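Local coordinates for protein putative dehydrogenase (Amycolatopsis orientalis, PDB 5A9T) that reduces imines to amines as an NADPH-dependent imine reductase, at residues A61-V66 and G88-N93; G115-A120 and F135-S140. All coordinates share one frame; numbering follows the deposited sequence.

Contact 1 (A61-V66 and G88-N93)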
loop_
_atom_site.group_PDB
_atom_site.type_symbol
_atom_site.label_atom_id
_atom_site.label_comp_id
_atom_site.label_asym_id
_atom_site.label_seq_id
_atom_site.Cartn_x
_atom_site.Cartn_y
_atom_site.Cartn_z
ATOM N N ALA A 61 -28.052 0.750 -34.399
ATOM C CA ALA A 61 -26.965 1.326 -35.177
ATOM C C ALA A 61 -25.721 0.442 -35.205
ATOM O O ALA A 61 -24.862 0.575 -36.081
ATOM C CB ALA A 61 -26.564 2.708 -34.670
ATOM N N SER A 62 -25.558 -0.367 -34.149
ATOM C CA SER A 62 -24.305 -1.041 -33.885
ATOM C C SER A 62 -24.554 -2.398 -33.284
ATOM O O SER A 62 -25.492 -2.569 -32.586
ATOM C CB SER A 62 -23.378 -0.241 -32.907
ATOM O OG SER A 62 -23.374 1.156 -33.236
ATOM N N ARG A 63 -23.621 -3.345 -33.530
ATOM C CA ARG A 63 -23.671 -4.596 -32.805
ATOM C C ARG A 63 -23.110 -4.386 -31.364
ATOM O O ARG A 63 -23.667 -4.922 -30.397
ATOM C CB ARG A 63 -22.910 -5.688 -33.504
ATOM C CG ARG A 63 -22.697 -6.968 -32.695
ATOM C CD ARG A 63 -22.112 -8.096 -33.559
ATOM N NE ARG A 63 -21.519 -9.209 -32.753
ATOM C CZ ARG A 63 -22.191 -10.128 -32.130
ATOM N NH1 ARG A 63 -23.519 -10.171 -32.085
ATOM N NH2 ARG A 63 -21.613 -11.121 -31.472
ATOM N N LEU A 64 -22.028 -3.607 -31.268
ATOM C CA LEU A 64 -21.360 -3.348 -29.976
ATOM C C LEU A 64 -21.984 -2.154 -29.303
ATOM O O LEU A 64 -21.972 -1.038 -29.829
ATOM C CB LEU A 64 -19.854 -3.106 -30.217
ATOM C CG LEU A 64 -19.101 -2.786 -28.889
ATOM C CD1 LEU A 64 -19.156 -3.917 -27.947
ATOM C CD2 LEU A 64 -17.696 -2.398 -29.260
ATOM N N LEU A 65 -22.606 -2.421 -28.157
ATOM C CA LEU A 65 -23.327 -1.418 -27.349
ATOM C C LEU A 65 -22.538 -1.267 -26.051
ATOM O O LEU A 65 -22.530 -2.170 -25.225
ATOM C CB LEU A 65 -24.728 -1.830 -27.039
ATOM C CG LEU A 65 -25.503 -2.338 -28.264
ATOM C CD1 LEU A 65 -26.841 -3.003 -27.849
ATOM C CD2 LEU A 65 -25.730 -1.290 -29.373
ATOM N N VAL A 66 -21.889 -0.129 -25.871
ATOM C CA VAL A 66 -21.145 0.227 -24.653
ATOM C C VAL A 66 -21.999 1.012 -23.723
ATOM O O VAL A 66 -22.529 2.092 -24.171
ATOM C CB VAL A 66 -19.894 1.005 -25.035
ATOM C CG1 VAL A 66 -19.127 1.440 -23.795
ATOM C CG2 VAL A 66 -18.934 0.147 -25.844
ATOM N N GLY A 88 -29.084 -10.496 -31.058
ATOM C CA GLY A 88 -27.990 -10.493 -31.906
ATOM C C GLY A 88 -26.978 -9.414 -31.816
ATOM O O GLY A 88 -26.115 -9.252 -32.666
ATOM N N ARG A 89 -27.122 -8.636 -30.755
ATOM C CA ARG A 89 -26.151 -7.548 -30.406
ATOM C C ARG A 89 -25.487 -7.909 -29.146
ATOM O O ARG A 89 -25.616 -9.023 -28.612
ATOM C CB ARG A 89 -26.892 -6.207 -30.355
ATOM C CG ARG A 89 -27.684 -5.919 -31.649
ATOM C CD ARG A 89 -28.336 -4.555 -31.680
ATOM N NE ARG A 89 -29.188 -4.458 -32.884
ATOM C CZ ARG A 89 -28.692 -4.131 -34.061
ATOM N NH1 ARG A 89 -27.497 -3.697 -34.279
ATOM N NH2 ARG A 89 -29.476 -4.269 -35.151
ATOM N N VAL A 90 -24.527 -7.050 -28.733
ATOM C CA VAL A 90 -23.632 -7.279 -27.552
ATOM C C VAL A 90 -23.684 -6.069 -26.675
ATOM O O VAL A 90 -23.518 -4.939 -27.161
ATOM C CB VAL A 90 -22.217 -7.559 -28.057
ATOM C CG1 VAL A 90 -21.209 -7.508 -26.935
ATOM C CG2 VAL A 90 -22.199 -8.877 -28.832
ATOM N N VAL A 91 -23.828 -6.285 -25.371
ATOM C CA VAL A 91 -23.760 -5.219 -24.339
ATOM C C VAL A 91 -22.463 -5.397 -23.589
ATOM O O VAL A 91 -22.205 -6.463 -23.017
ATOM C CB VAL A 91 -24.960 -5.295 -23.447
ATOM C CG1 VAL A 91 -24.691 -4.452 -22.180
ATOM C CG2 VAL A 91 -26.258 -4.827 -24.179
ATOM N N VAL A 92 -21.665 -4.329 -23.537
ATOM C CA VAL A 92 -20.539 -4.167 -22.638
ATOM C C VAL A 92 -20.964 -3.149 -21.622
ATOM O O VAL A 92 -21.080 -1.947 -21.931
ATOM C CB VAL A 92 -19.292 -3.789 -23.370
ATOM C CG1 VAL A 92 -18.110 -3.601 -22.405
ATOM C CG2 VAL A 92 -18.887 -4.809 -24.391
ATOM N N ASN A 93 -21.260 -3.617 -20.392
ATOM C CA ASN A 93 -21.745 -2.797 -19.337
ATOM C C ASN A 93 -20.622 -2.345 -18.434
ATOM O O ASN A 93 -20.070 -3.182 -17.739
ATOM C CB ASN A 93 -22.745 -3.589 -18.524
ATOM C CG ASN A 93 -23.485 -2.716 -17.502
ATOM O OD1 ASN A 93 -23.213 -1.537 -17.325
ATOM N ND2 ASN A 93 -24.486 -3.353 -16.775
HETATM O O HOH W 1 -25.314 -11.746 -29.972
#
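With CG anti to its backbone N (chi1 169°) and the chain extended as far as NE, R63 reaches across to the start of 88-93, while R89 turns CG beside its own N (chi1 -54°) and stretches back to S62. The two arginines thus bind each other's segments where the strands begin. R89 NH1 gives S62 O a bond of 2.9 Å; NH1 stands above the carbonyl plane of S62 and not on a lone pair, while S62 O lies near the plane of the guanidinium. NE of R89 bonds to A85 O, which helps fix the group's rotation. R63 NH1 makes a weak, bent bond of 2.8 Å to G88 O, and a water joins NH1 to R89 O. Over the centre of one face of the R63 guanidinium sits V90 CG2, 3.5 Å from CZ, so a flat cation rests on a methyl while its NE forms a salt bridge with E146. The backbone angles of G88 would jam a CB against the preceding carbonyl O, which calls for glycine.

Beyond the arginines the backbones pair in parallel: V90 N bonds to R63 O, L65 N to V90 O, and V92 N to L65 O at 2.9 Å. Branched valines suit this extended chain. L64 lays CD1 obliquely against V92 CG2 at 3.7 Å, on the face shared with V66 and V90, which helix 141-152 covers at L64 and V90. On the other face L65 CD1 meets V91 CG2 at 4.1 Å, with V59 of helix 55-60 also packed on L65. S62 OG bonds to T9 OG1, tying the loop before strand 64-67 to strand 7-11. The pair forms neighbouring parallel strands of a beta-alpha-beta unit in the Rossmann-type NADP-binding domain.

Contact 2 (G115-A120 and F135-S140)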
loop_
_atom_site.group_PDB
_atom_site.type_symbol
_atom_site.label_atom_id
_atom_site.label_comp_id
_atom_site.label_asym_id
_atom_site.label_seq_id
_atom_site.Cartn_x
_atom_site.Cartn_y
_atom_site.Cartn_z
ATOM N N GLY A 115 -25.313 -10.808 -26.271
ATOM C CA GLY A 115 -24.033 -11.157 -25.595
ATOM C C GLY A 115 -23.764 -10.132 -24.524
ATOM O O GLY A 115 -24.262 -8.986 -24.598
ATOM N N TYR A 116 -22.979 -10.547 -23.539
ATOM C CA TYR A 116 -22.807 -9.681 -22.403
ATOM C C TYR A 116 -21.414 -9.742 -21.833
ATOM O O TYR A 116 -20.925 -10.849 -21.596
ATOM C CB TYR A 116 -23.831 -10.023 -21.291
ATOM C CG TYR A 116 -23.823 -9.066 -20.178
ATOM C CD1 TYR A 116 -24.544 -7.835 -20.182
ATOM C CD2 TYR A 116 -23.021 -9.326 -19.026
ATOM C CE1 TYR A 116 -24.457 -6.905 -19.123
ATOM C CE2 TYR A 116 -23.012 -8.390 -17.986
ATOM C CZ TYR A 116 -23.645 -7.282 -17.986
ATOM O OH TYR A 116 -23.694 -6.270 -17.015
ATOM N N LEU A 117 -20.802 -8.603 -21.598
ATOM C CA LEU A 117 -19.529 -8.506 -20.853
ATOM C C LEU A 117 -19.716 -7.369 -19.860
ATOM O O LEU A 117 -20.251 -6.308 -20.164
ATOM C CB LEU A 117 -18.374 -8.330 -21.917
ATOM C CG LEU A 117 -16.991 -8.429 -21.453
ATOM C CD1 LEU A 117 -16.704 -9.862 -20.998
ATOM C CD2 LEU A 117 -16.076 -7.902 -22.537
ATOM N N ASP A 118 -19.226 -7.573 -18.613
ATOM C CA ASP A 118 -19.287 -6.546 -17.591
ATOM C C ASP A 118 -17.833 -5.998 -17.443
ATOM O O ASP A 118 -16.856 -6.769 -17.546
ATOM C CB ASP A 118 -19.757 -7.169 -16.263
ATOM C CG ASP A 118 -20.418 -6.134 -15.399
ATOM O OD1 ASP A 118 -21.591 -5.614 -15.609
ATOM O OD2 ASP A 118 -19.705 -5.593 -14.460
ATOM N N GLY A 119 -17.738 -4.691 -17.252
ATOM C CA GLY A 119 -16.406 -4.168 -17.082
ATOM C C GLY A 119 -16.340 -3.117 -16.010
ATOM O O GLY A 119 -17.306 -2.375 -15.763
ATOM N N ALA A 120 -15.148 -3.006 -15.443
ATOM C CA ALA A 120 -14.870 -2.022 -14.411
ATOM C C ALA A 120 -13.732 -1.118 -14.872
ATOM O O ALA A 120 -12.623 -1.590 -15.211
ATOM C CB ALA A 120 -14.487 -2.725 -13.091
ATOM N N PHE A 135 -8.951 -1.507 -17.979
ATOM C CA PHE A 135 -10.357 -1.892 -17.770
ATOM C C PHE A 135 -10.394 -3.375 -17.501
ATOM O O PHE A 135 -9.732 -4.161 -18.213
ATOM C CB PHE A 135 -11.188 -1.651 -19.045
ATOM C CG PHE A 135 -11.587 -0.228 -19.381
ATOM C CD1 PHE A 135 -10.741 0.855 -19.215
ATOM C CD2 PHE A 135 -12.782 0.009 -19.953
ATOM C CE1 PHE A 135 -11.105 2.153 -19.520
ATOM C CE2 PHE A 135 -13.123 1.316 -20.215
ATOM C CZ PHE A 135 -12.296 2.375 -20.047
ATOM N N LEU A 136 -11.049 -3.775 -16.404
ATOM C CA LEU A 136 -11.194 -5.174 -16.031
ATOM C C LEU A 136 -12.553 -5.705 -16.533
ATOM O O LEU A 136 -13.551 -4.998 -16.384
ATOM C CB LEU A 136 -11.117 -5.389 -14.540
ATOM C CG LEU A 136 -9.859 -4.779 -13.878
ATOM C CD1 LEU A 136 -9.929 -5.054 -12.380
ATOM C CD2 LEU A 136 -8.573 -5.326 -14.434
ATOM N N TYR A 137 -12.562 -6.844 -17.171
ATOM C CA TYR A 137 -13.755 -7.424 -17.718
ATOM C C TYR A 137 -14.055 -8.837 -17.187
ATOM O O TYR A 137 -13.169 -9.611 -16.886
ATOM C CB TYR A 137 -13.678 -7.504 -19.252
ATOM C CG TYR A 137 -13.573 -6.196 -19.953
ATOM C CD1 TYR A 137 -14.662 -5.460 -20.302
ATOM C CD2 TYR A 137 -12.311 -5.624 -20.289
ATOM C CE1 TYR A 137 -14.557 -4.224 -20.901
ATOM C CE2 TYR A 137 -12.196 -4.442 -20.914
ATOM C CZ TYR A 137 -13.310 -3.720 -21.235
ATOM O OH TYR A 137 -13.256 -2.520 -21.870
ATOM N N SER A 138 -15.326 -9.146 -17.180
ATOM C CA SER A 138 -15.808 -10.459 -16.806
ATOM C C SER A 138 -17.109 -10.777 -17.549
ATOM O O SER A 138 -17.966 -9.930 -17.731
ATOM C CB SER A 138 -15.882 -10.582 -15.218
ATOM O OG SER A 138 -16.754 -9.705 -14.696
ATOM N N GLY A 139 -17.229 -12.057 -17.883
ATOM C CA GLY A 139 -18.402 -12.520 -18.686
ATOM C C GLY A 139 -17.876 -13.294 -19.837
ATOM O O GLY A 139 -16.823 -13.835 -19.877
ATOM N N SER A 140 -18.670 -13.207 -20.910
ATOM C CA SER A 140 -18.324 -14.026 -22.074
ATOM C C SER A 140 -16.908 -13.905 -22.659
ATOM O O SER A 140 -16.496 -12.852 -23.053
ATOM C CB SER A 140 -19.345 -13.699 -23.130
ATOM O OG SER A 140 -18.975 -14.306 -24.374
#
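L117 and Y137 meet at about a right angle, CD2 of the leucine 3.6 Å from Y137 CD1. CG of L117 is anti to N (chi1 -170°), which swings its branches across the neighbouring strand, CD1 lying 3.5 Å from S138 O. An alanine here would probably leave a gap beside the Y137 ring and strip V143 and L151 of helix 141-152 of an apolar partner. G119 makes room for the ring: a CB there would clash with Y137 CE1. At G139 a side chain would strike Y116 O.

Behind these side chains, two antiparallel hydrogen-bonded pairs set the register. D118 N lies 2.8 Å from S138 O, and S138 N bonds back to D118 O; A120 and L136 pair likewise, with A120 N 2.7 Å from L136 O.

Farther out, Y116 OH donates to D118 OD1 at 2.6 Å, on the lone pair away from the other oxygen. S96 OG also bonds to OD1, so two hydroxyls grip that buried oxygen, and N93 ND2 bonds to the tyrosine hydroxyl. S138 OG bonds to A164 O and A167 N, joining the strand to the start of helix 166-193. S140 OG caps V143 N at the start of helix 141-152, a role suited to a small hydroxyl residue. This antiparallel pair lies where the Rossmann-type sheet turns from parallel to antiparallel, one strand in from 156-161.

Overall arrangement
From the N terminus, contact 1 closes first: the chain leaves strand 64-67, passes through helix 75-78, and returns at strand 90-93 as a parallel neighbour. It then runs through helix 99-111 into strand 115-121, where contact 2 opens, and closes when the helix-free connection brings strand 134-139 back antiparallel. The two loops follow in series, neither nesting nor crossing. They join in one sheet because 90-93 and 115-121 are adjacent: N93 O probably accepts a hydrogen bond from G119 N, and V92 CG1 packs on Y137 CE1. Together they tie the inner parallel strands of the NADP-binding domain to strand 134-139, which with its parallel neighbour 156-161 runs against the rest, and to helix 141-152.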